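PDB 6HND: aromatic-amino-acid:2-oxoglutarate transaminase from Candida albicans, which probably transfers amino groups between aromatic amino acids and 2-oxoglutarate, using pyridoxal 5'-phosphate as cofactor. Local coordinates for residues L325-F339 and R348-D360. Residues are numbered along the deposited sequence; the frame is centred on the assembly and turned at random.
Sequences LELDTTGRVLRVETF and RLGFIVGHKEVID. With PLP (pyridoxal-5'-phosphate), chain E.
Glu-337 and Phe-351 face each other in the antiparallel hairpin of strands 333-338 and 350-355, part of the mixed seven-stranded sheet of this fold-type I aminotransferase. Glu-337 CB sits over the Phe-351 ring, 3.6 Å from its centroid, a CH-pi contact. The Glu-337 chain bends at chi2 (-116°), which lays the carboxylate nearly parallel to the ring, the planes 16° apart. The Phe-339 CE2 atom meets the edge of the same ring. Arg-335 makes a side-on salt bridge to Glu-337: NE, at 2.8 Å, and NH2 both donate to OE2. Tyr-285 OH is hydrogen-bonded to the same oxygen, and Asp-281 and Glu-279 form further salt bridges with the guanidinium. Leu-325 CD1 reaches Val-353 CG1 at 3.6 Å on this face, which helix 137-151 covers. On the other face Leu-334 spans Ile-352 and Val-358, against helix 166-177. Arg-335 with Val-353 and Glu-337 with Phe-351 are hydrogen-bonded pairs. One water joins Gly-331 O and Val-333 O to His-355 N where the strands part. The far end holds the cofactor phosphate, with Ser-340, Ala-166 and Ser-167 also hydrogen-bonded to PLP. Thr-338 OG1 donates to PLP O2P (2.5 Å), and Arg-348 NH1 to PLP O3P at 2.9 Å, nearly straight (171°) and in the guanidinium plane.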
ATOM      1  N   LEU B 325       1.238 -13.241  21.998  1.00 36.19           N
ATOM      2  CA  LEU B 325      -0.058 -12.589  22.361  1.00 35.61           C
ATOM      3  C   LEU B 325      -0.655 -13.317  23.573  1.00 36.72           C
ATOM      4  O   LEU B 325      -1.351 -12.672  24.392  1.00 36.17           O
ATOM      5  CB  LEU B 325      -1.051 -12.663  21.192  1.00 33.84           C
ATOM      6  CG  LEU B 325      -0.814 -11.769  19.964  1.00 33.06           C
ATOM      7  CD1 LEU B 325      -1.910 -11.998  18.928  1.00 32.15           C
ATOM      8  CD2 LEU B 325      -0.725 -10.287  20.320  1.00 31.91           C
ATOM      9  N   GLU B 326      -0.440 -14.631  23.629  1.00 34.46           N
ATOM     10  CA  GLU B 326      -1.085 -15.524  24.617  1.00 36.77           C
ATOM     11  C   GLU B 326      -0.427 -15.293  25.982  1.00 34.50           C
ATOM     12  O   GLU B 326      -1.074 -15.622  26.959  1.00 36.26           O
ATOM     13  CB  GLU B 326      -1.040 -16.975  24.136  1.00 33.26           C
ATOM     14  CG  GLU B 326      -1.930 -17.167  22.927  1.00 38.62           C
ATOM     15  CD  GLU B 326      -1.804 -18.493  22.202  1.00 39.65           C
ATOM     16  OE1 GLU B 326      -2.215 -19.480  22.770  1.00 42.39           O
ATOM     17  OE2 GLU B 326      -1.336 -18.509  21.049  1.00 44.32           O
ATOM     18  N   LEU B 327       0.781 -14.726  26.016  1.00 29.36           N
ATOM     19  CA  LEU B 327       1.520 -14.395  27.255  1.00 35.03           C
ATOM     20  C   LEU B 327       1.265 -12.953  27.672  1.00 35.97           C
ATOM     21  O   LEU B 327       1.419 -12.650  28.863  1.00 41.51           O
ATOM     22  CB  LEU B 327       3.015 -14.607  26.996  1.00 36.80           C
ATOM     23  CG  LEU B 327       3.380 -16.009  26.511  1.00 35.57           C
ATOM     24  CD1 LEU B 327       4.877 -16.159  26.417  1.00 35.66           C
ATOM     25  CD2 LEU B 327       2.803 -17.061  27.449  1.00 40.47           C
ATOM     26  N   ASP B 328       0.950 -12.098  26.702  1.00 39.18           N
ATOM     27  CA  ASP B 328       0.870 -10.623  26.852  1.00 42.28           C
ATOM     28  C   ASP B 328      -0.375 -10.281  27.675  1.00 38.19           C
ATOM     29  O   ASP B 328      -1.473 -10.797  27.352  1.00 36.35           O
ATOM     30  CB  ASP B 328       0.870  -9.945  25.474  1.00 43.84           C
ATOM     31  CG  ASP B 328       1.091  -8.445  25.504  1.00 39.27           C
ATOM     32  OD1 ASP B 328       1.609  -7.935  26.543  1.00 35.26           O
ATOM     33  OD2 ASP B 328       0.789  -7.811  24.469  1.00 34.90           O
ATOM     34  N   THR B 329      -0.185  -9.480  28.717  1.00 40.67           N
ATOM     35  CA  THR B 329      -1.264  -8.930  29.582  1.00 46.80           C
ATOM     36  C   THR B 329      -1.421  -7.412  29.382  1.00 49.17           C
ATOM     37  O   THR B 329      -2.474  -6.901  29.801  1.00 49.99           O
ATOM     38  CB  THR B 329      -0.989  -9.291  31.047  1.00 49.61           C
ATOM     39  OG1 THR B 329       0.304  -8.808  31.418  1.00 46.71           O
ATOM     40  CG2 THR B 329      -1.069 -10.786  31.286  1.00 50.32           C
ATOM     41  N   THR B 330      -0.454  -6.716  28.751  1.00 45.87           N
ATOM     42  CA  THR B 330      -0.374  -5.227  28.745  1.00 42.77           C
ATOM     43  C   THR B 330      -0.358  -4.633  27.333  1.00 43.37           C
ATOM     44  O   THR B 330      -0.488  -3.419  27.235  1.00 38.99           O
ATOM     45  CB  THR B 330       0.889  -4.762  29.470  1.00 45.49           C
ATOM     46  OG1 THR B 330       2.005  -5.230  28.703  1.00 43.84           O
ATOM     47  CG2 THR B 330       0.942  -5.269  30.896  1.00 46.18           C
ATOM     48  N   GLY B 331      -0.211  -5.439  26.281  1.00 40.39           N
ATOM     49  CA  GLY B 331      -0.163  -4.933  24.897  1.00 38.73           C
ATOM     50  C   GLY B 331       1.258  -4.592  24.485  1.00 37.97           C
ATOM     51  O   GLY B 331       1.429  -3.718  23.633  1.00 33.79           O
ATOM     52  N   ARG B 332       2.255  -5.276  25.054  1.00 35.06           N
ATOM     53  CA  ARG B 332       3.692  -5.026  24.757  1.00 34.42           C
ATOM     54  C   ARG B 332       4.089  -5.832  23.510  1.00 34.14           C
ATOM     55  O   ARG B 332       5.184  -5.584  22.953  1.00 32.10           O
ATOM     56  CB  ARG B 332       4.441  -5.329  26.054  1.00 39.90           C
ATOM     57  CG  ARG B 332       5.848  -5.879  25.947  1.00 42.07           C
ATOM     58  CD  ARG B 332       6.240  -6.486  27.285  1.00 39.77           C
ATOM     59  NE  ARG B 332       6.026  -5.596  28.421  1.00 39.91           N
ATOM     60  CZ  ARG B 332       6.779  -4.541  28.722  1.00 40.68           C
ATOM     61  NH1 ARG B 332       7.797  -4.197  27.955  1.00 47.25           N
ATOM     62  NH2 ARG B 332       6.523  -3.824  29.802  1.00 39.37           N
ATOM     63  N   VAL B 333       3.223  -6.754  23.081  1.00 33.84           N
ATOM     64  CA  VAL B 333       3.369  -7.576  21.846  1.00 31.93           C
ATOM     65  C   VAL B 333       2.549  -6.975  20.704  1.00 35.16           C
ATOM     66  O   VAL B 333       1.324  -6.681  20.890  1.00 34.94           O
ATOM     67  CB  VAL B 333       2.922  -9.026  22.091  1.00 33.66           C
ATOM     68  CG1 VAL B 333       2.909  -9.859  20.821  1.00 34.67           C
ATOM     69  CG2 VAL B 333       3.801  -9.670  23.149  1.00 35.15           C
ATOM     70  N   LEU B 334       3.173  -6.902  19.532  1.00 33.06           N
ATOM     71  CA  LEU B 334       2.471  -6.646  18.256  1.00 33.48           C
ATOM     72  C   LEU B 334       2.695  -7.870  17.369  1.00 31.41           C
ATOM     73  O   LEU B 334       3.865  -8.155  17.041  1.00 30.10           O
ATOM     74  CB  LEU B 334       3.055  -5.372  17.629  1.00 33.01           C
ATOM     75  CG  LEU B 334       2.348  -4.870  16.377  1.00 34.44           C
ATOM     76  CD1 LEU B 334       2.623  -3.391  16.186  1.00 33.79           C
ATOM     77  CD2 LEU B 334       2.791  -5.670  15.151  1.00 36.22           C
ATOM     78  N   ARG B 335       1.630  -8.567  16.993  1.00 31.47           N
ATOM     79  CA  ARG B 335       1.747  -9.765  16.107  1.00 32.94           C
ATOM     80  C   ARG B 335       1.533  -9.355  14.643  1.00 32.64           C
ATOM     81  O   ARG B 335       0.493  -8.715  14.335  1.00 28.89           O
ATOM     82  CB  ARG B 335       0.752 -10.863  16.482  1.00 29.14           C
ATOM     83  CG  ARG B 335       0.786 -12.033  15.513  1.00 31.37           C
ATOM     84  CD  ARG B 335      -0.262 -13.077  15.836  1.00 34.98           C
ATOM     85  NE  ARG B 335      -0.269 -14.234  14.944  1.00 34.86           N
ATOM     86  CZ  ARG B 335       0.567 -15.258  15.007  1.00 34.23           C
ATOM     87  NH1 ARG B 335       1.543 -15.274  15.897  1.00 33.62           N
ATOM     88  NH2 ARG B 335       0.437 -16.256  14.144  1.00 37.50           N
ATOM     89  N   VAL B 336       2.475  -9.712  13.773  1.00 31.84           N
ATOM     90  CA  VAL B 336       2.333  -9.502  12.305  1.00 33.11           C
ATOM     91  C   VAL B 336       1.874 -10.791  11.611  1.00 32.52           C
ATOM     92  O   VAL B 336       2.578 -11.823  11.712  1.00 33.37           O
ATOM     93  CB  VAL B 336       3.666  -8.997  11.727  1.00 35.11           C
ATOM     94  CG1 VAL B 336       3.584  -8.801  10.212  1.00 31.87           C
ATOM     95  CG2 VAL B 336       4.064  -7.718  12.435  1.00 36.30           C
ATOM     96  N   GLU B 337       0.763 -10.714  10.891  1.00 31.51           N
ATOM     97  CA  GLU B 337       0.250 -11.808  10.032  1.00 34.67           C
ATOM     98  C   GLU B 337       0.250 -11.362   8.566  1.00 36.36           C
ATOM     99  O   GLU B 337       0.292 -10.132   8.328  1.00 35.20           O
ATOM    100  CB  GLU B 337      -1.170 -12.190  10.444  1.00 34.77           C
ATOM    101  CG  GLU B 337      -1.245 -12.915  11.769  1.00 33.56           C
ATOM    102  CD  GLU B 337      -1.751 -14.350  11.738  1.00 32.15           C
ATOM    103  OE1 GLU B 337      -1.914 -14.946  10.639  1.00 33.48           O
ATOM    104  OE2 GLU B 337      -1.950 -14.873  12.810  1.00 29.88           O
ATOM    105  N   THR B 338       0.203 -12.334   7.640  1.00 34.80           N
ATOM    106  CA  THR B 338       0.055 -12.115   6.177  1.00 32.56           C
ATOM    107  C   THR B 338      -0.806 -13.236   5.565  1.00 30.98           C
ATOM    108  O   THR B 338      -0.852 -14.360   6.142  1.00 27.25           O
ATOM    109  CB  THR B 338       1.431 -11.990   5.503  1.00 33.08           C
ATOM    110  OG1 THR B 338       1.337 -11.716   4.100  1.00 33.85           O
ATOM    111  CG2 THR B 338       2.258 -13.240   5.685  1.00 32.94           C
ATOM    112  N   PHE B 339      -1.405 -12.957   4.407  1.00 29.17           N
ATOM    113  CA  PHE B 339      -2.097 -13.962   3.565  1.00 35.38           C
ATOM    114  C   PHE B 339      -1.135 -14.422   2.476  1.00 35.36           C
ATOM    115  O   PHE B 339      -1.566 -15.205   1.636  1.00 38.22           O
ATOM    116  CB  PHE B 339      -3.404 -13.420   2.984  1.00 35.59           C
ATOM    117  CG  PHE B 339      -4.460 -13.110   4.016  1.00 37.19           C
ATOM    118  CD1 PHE B 339      -5.214 -14.122   4.574  1.00 38.54           C
ATOM    119  CD2 PHE B 339      -4.681 -11.810   4.440  1.00 36.83           C
ATOM    120  CE1 PHE B 339      -6.179 -13.836   5.531  1.00 42.47           C
ATOM    121  CE2 PHE B 339      -5.627 -11.532   5.410  1.00 39.76           C
ATOM    122  CZ  PHE B 339      -6.383 -12.545   5.952  1.00 41.29           C
ATOM    123  N   ARG B 348      -0.983  -8.866  -1.599  1.00 33.04           N
ATOM    124  CA  ARG B 348      -0.462  -7.738  -0.776  1.00 31.87           C
ATOM    125  C   ARG B 348      -1.509  -7.438   0.319  1.00 30.97           C
ATOM    126  O   ARG B 348      -2.113  -6.365   0.297  1.00 29.60           O
ATOM    127  CB  ARG B 348      -0.236  -6.488  -1.632  1.00 34.39           C
ATOM    128  CG  ARG B 348       0.803  -6.591  -2.737  1.00 34.38           C
ATOM    129  CD  ARG B 348       2.207  -6.692  -2.191  1.00 35.40           C
ATOM    130  NE  ARG B 348       2.413  -8.071  -1.792  1.00 35.15           N
ATOM    131  CZ  ARG B 348       3.343  -8.494  -0.953  1.00 37.48           C
ATOM    132  NH1 ARG B 348       3.414  -9.792  -0.702  1.00 38.43           N
ATOM    133  NH2 ARG B 348       4.184  -7.645  -0.369  1.00 35.19           N
ATOM    134  N   LEU B 349      -1.776  -8.407   1.184  1.00 30.20           N
ATOM    135  CA  LEU B 349      -2.817  -8.357   2.232  1.00 32.17           C
ATOM    136  C   LEU B 349      -2.341  -9.131   3.450  1.00 32.13           C
ATOM    137  O   LEU B 349      -1.760 -10.206   3.286  1.00 37.13           O
ATOM    138  CB  LEU B 349      -4.148  -8.931   1.732  1.00 32.26           C
ATOM    139  CG  LEU B 349      -5.352  -8.554   2.602  1.00 31.40           C
ATOM    140  CD1 LEU B 349      -5.678  -7.095   2.435  1.00 32.32           C
ATOM    141  CD2 LEU B 349      -6.559  -9.407   2.264  1.00 34.77           C
ATOM    142  N   GLY B 350      -2.517  -8.529   4.622  1.00 32.38           N
ATOM    143  CA  GLY B 350      -2.247  -9.177   5.909  1.00 32.06           C
ATOM    144  C   GLY B 350      -2.991  -8.467   7.011  1.00 33.28           C
ATOM    145  O   GLY B 350      -3.929  -7.692   6.695  1.00 32.52           O
ATOM    146  N   PHE B 351      -2.579  -8.680   8.258  1.00 31.85           N
ATOM    147  CA  PHE B 351      -3.093  -7.866   9.384  1.00 33.48           C
ATOM    148  C   PHE B 351      -2.068  -7.864  10.510  1.00 31.86           C
ATOM    149  O   PHE B 351      -1.196  -8.736  10.562  1.00 30.26           O
ATOM    150  CB  PHE B 351      -4.487  -8.353   9.807  1.00 32.75           C
ATOM    151  CG  PHE B 351      -4.555  -9.772  10.306  1.00 32.24           C
ATOM    152  CD1 PHE B 351      -4.709 -10.828   9.422  1.00 32.83           C
ATOM    153  CD2 PHE B 351      -4.471 -10.041  11.656  1.00 32.22           C
ATOM    154  CE1 PHE B 351      -4.776 -12.128   9.895  1.00 35.30           C
ATOM    155  CE2 PHE B 351      -4.511 -11.346  12.122  1.00 33.50           C
ATOM    156  CZ  PHE B 351      -4.655 -12.386  11.242  1.00 32.08           C
ATOM    157  N   ILE B 352      -2.224  -6.905  11.408  1.00 30.90           N
ATOM    158  CA  ILE B 352      -1.496  -6.879  12.694  1.00 32.07           C
ATOM    159  C   ILE B 352      -2.526  -6.999  13.821  1.00 33.91           C
ATOM    160  O   ILE B 352      -3.722  -6.700  13.605  1.00 29.96           O
ATOM    161  CB  ILE B 352      -0.583  -5.648  12.841  1.00 33.10           C
ATOM    162  CG1 ILE B 352      -1.355  -4.337  12.775  1.00 34.69           C
ATOM    163  CG2 ILE B 352       0.543  -5.724  11.823  1.00 35.94           C
ATOM    164  CD1 ILE B 352      -0.502  -3.134  12.952  1.00 36.83           C
ATOM    165  N   VAL B 353      -2.053  -7.505  14.960  1.00 33.65           N
ATOM    166  CA  VAL B 353      -2.817  -7.644  16.222  1.00 35.72           C
ATOM    167  C   VAL B 353      -1.964  -6.953  17.267  1.00 33.85           C
ATOM    168  O   VAL B 353      -0.766  -7.261  17.288  1.00 37.42           O
ATOM    169  CB  VAL B 353      -3.036  -9.115  16.590  1.00 36.55           C
ATOM    170  CG1 VAL B 353      -4.000  -9.278  17.760  1.00 37.77           C
ATOM    171  CG2 VAL B 353      -3.456  -9.938  15.382  1.00 37.43           C
ATOM    172  N   GLY B 354      -2.564  -6.042  18.030  1.00 31.76           N
ATOM    173  CA  GLY B 354      -1.890  -5.285  19.096  1.00 32.14           C
ATOM    174  C   GLY B 354      -2.879  -4.517  19.945  1.00 34.16           C
ATOM    175  O   GLY B 354      -4.115  -4.613  19.682  1.00 31.94           O
ATOM    176  N   HIS B 355      -2.366  -3.788  20.943  1.00 35.06           N
ATOM    177  CA  HIS B 355      -3.188  -2.926  21.827  1.00 37.34           C
ATOM    178  C   HIS B 355      -3.928  -1.880  20.979  1.00 36.97           C
ATOM    179  O   HIS B 355      -3.311  -1.308  20.023  1.00 37.03           O
ATOM    180  CB  HIS B 355      -2.332  -2.290  22.942  1.00 40.29           C
ATOM    181  CG  HIS B 355      -3.151  -1.789  24.091  1.00 41.96           C
ATOM    182  ND1 HIS B 355      -3.641  -0.499  24.139  1.00 38.86           N
ATOM    183  CD2 HIS B 355      -3.608  -2.422  25.207  1.00 39.85           C
ATOM    184  CE1 HIS B 355      -4.350  -0.359  25.239  1.00 44.00           C
ATOM    185  NE2 HIS B 355      -4.347  -1.528  25.915  1.00 40.17           N
ATOM    186  N   LYS B 356      -5.189  -1.627  21.327  1.00 36.64           N
ATOM    187  CA  LYS B 356      -6.023  -0.517  20.804  1.00 41.57           C
ATOM    188  C   LYS B 356      -5.151   0.712  20.522  1.00 39.75           C
ATOM    189  O   LYS B 356      -5.335   1.324  19.454  1.00 37.47           O
ATOM    190  CB  LYS B 356      -7.123  -0.151  21.811  1.00 50.35           C
ATOM    191  CG  LYS B 356      -8.555  -0.373  21.343  1.00 67.55           C
ATOM    192  CD  LYS B 356      -9.434  -1.208  22.299  1.00 84.61           C
ATOM    193  CE  LYS B 356      -9.383  -0.801  23.765  1.00 91.77           C
ATOM    194  NZ  LYS B 356      -9.685   0.638  23.982  1.00 96.64           N
ATOM    195  N   GLU B 357      -4.319   1.115  21.484  1.00 36.97           N
ATOM    196  CA  GLU B 357      -3.615   2.411  21.430  1.00 39.41           C
ATOM    197  C   GLU B 357      -2.490   2.267  20.412  1.00 40.19           C
ATOM    198  O   GLU B 357      -2.214   3.273  19.722  1.00 39.74           O
ATOM    199  CB  GLU B 357      -3.162   2.870  22.822  1.00 46.81           C
ATOM    200  CG  GLU B 357      -4.339   3.297  23.712  1.00 52.78           C
ATOM    201  CD  GLU B 357      -4.131   4.397  24.747  1.00 63.98           C
ATOM    202  OE1 GLU B 357      -3.277   5.288  24.535  1.00 78.05           O
ATOM    203  OE2 GLU B 357      -4.851   4.383  25.771  1.00 75.74           O
ATOM    204  N   VAL B 358      -1.891   1.074  20.307  1.00 34.48           N
ATOM    205  CA  VAL B 358      -0.859   0.789  19.271  1.00 35.05           C
ATOM    206  C   VAL B 358      -1.541   0.820  17.892  1.00 33.95           C
ATOM    207  O   VAL B 358      -1.009   1.513  17.002  1.00 33.34           O
ATOM    208  CB  VAL B 358      -0.080  -0.513  19.551  1.00 33.81           C
ATOM    209  CG1 VAL B 358       0.795  -0.915  18.376  1.00 35.30           C
ATOM    210  CG2 VAL B 358       0.779  -0.404  20.811  1.00 32.10           C
ATOM    211  N   ILE B 359      -2.694   0.169  17.718  1.00 33.96           N
ATOM    212  CA  ILE B 359      -3.447   0.178  16.424  1.00 33.61           C
ATOM    213  C   ILE B 359      -3.790   1.619  16.026  1.00 40.02           C
ATOM    214  O   ILE B 359      -3.728   1.919  14.810  1.00 39.36           O
ATOM    215  CB  ILE B 359      -4.718  -0.700  16.456  1.00 32.74           C
ATOM    216  CG1 ILE B 359      -4.412  -2.172  16.776  1.00 36.46           C
ATOM    217  CG2 ILE B 359      -5.494  -0.568  15.158  1.00 32.48           C
ATOM    218  CD1 ILE B 359      -3.194  -2.747  16.055  1.00 35.61           C
ATOM    219  N   ASP B 360      -4.166   2.483  16.972  1.00 39.81           N
ATOM    220  CA  ASP B 360      -4.627   3.859  16.647  1.00 41.43           C
ATOM    221  C   ASP B 360      -3.465   4.645  16.044  1.00 36.66           C
ATOM    222  O   ASP B 360      -3.697   5.453  15.121  1.00 39.00           O
ATOM    223  CB  ASP B 360      -5.163   4.613  17.872  1.00 45.90           C
ATOM    224  CG  ASP B 360      -6.520   4.132  18.342  1.00 50.71           C
ATOM    225  OD1 ASP B 360      -7.230   3.486  17.518  1.00 61.27           O
ATOM    226  OD2 ASP B 360      -6.846   4.370  19.550  1.00 55.17           O
TER
HETATM  227  N1  PLP E 601       8.732 -12.071   7.282  1.00 39.90           N
HETATM  228  C2  PLP E 601       9.169 -13.302   7.052  1.00 44.47           C
HETATM  229  C2A PLP E 601       9.873 -13.992   8.170  1.00 44.21           C
HETATM  230  C3  PLP E 601       8.935 -13.936   5.800  1.00 47.94           C
HETATM  231  O3  PLP E 601       9.394 -15.209   5.598  1.00 45.93           O
HETATM  232  C4  PLP E 601       8.243 -13.233   4.779  1.00 50.37           C
HETATM  233  C4A PLP E 601       7.914 -13.927   3.512  1.00 56.35           C
HETATM  234  C5  PLP E 601       7.783 -11.931   5.072  1.00 46.85           C
HETATM  235  C6  PLP E 601       8.069 -11.408   6.310  1.00 45.98           C
HETATM  236  C5A PLP E 601       7.122 -11.041   4.052  1.00 42.50           C
HETATM  237  O4P PLP E 601       5.738 -11.361   3.748  1.00 42.56           O
HETATM  238  P   PLP E 601       4.892 -10.401   2.753  1.00 38.00           P
HETATM  239  O1P PLP E 601       5.348  -8.972   3.017  1.00 37.33           O
HETATM  240  O2P PLP E 601       3.461 -10.743   3.162  1.00 34.05           O
HETATM  241  O3P PLP E 601       5.218 -10.836   1.360  1.00 39.78           O
HETATM  242  O   HOH W   1       0.659  -4.011  20.969  1.00 29.67           O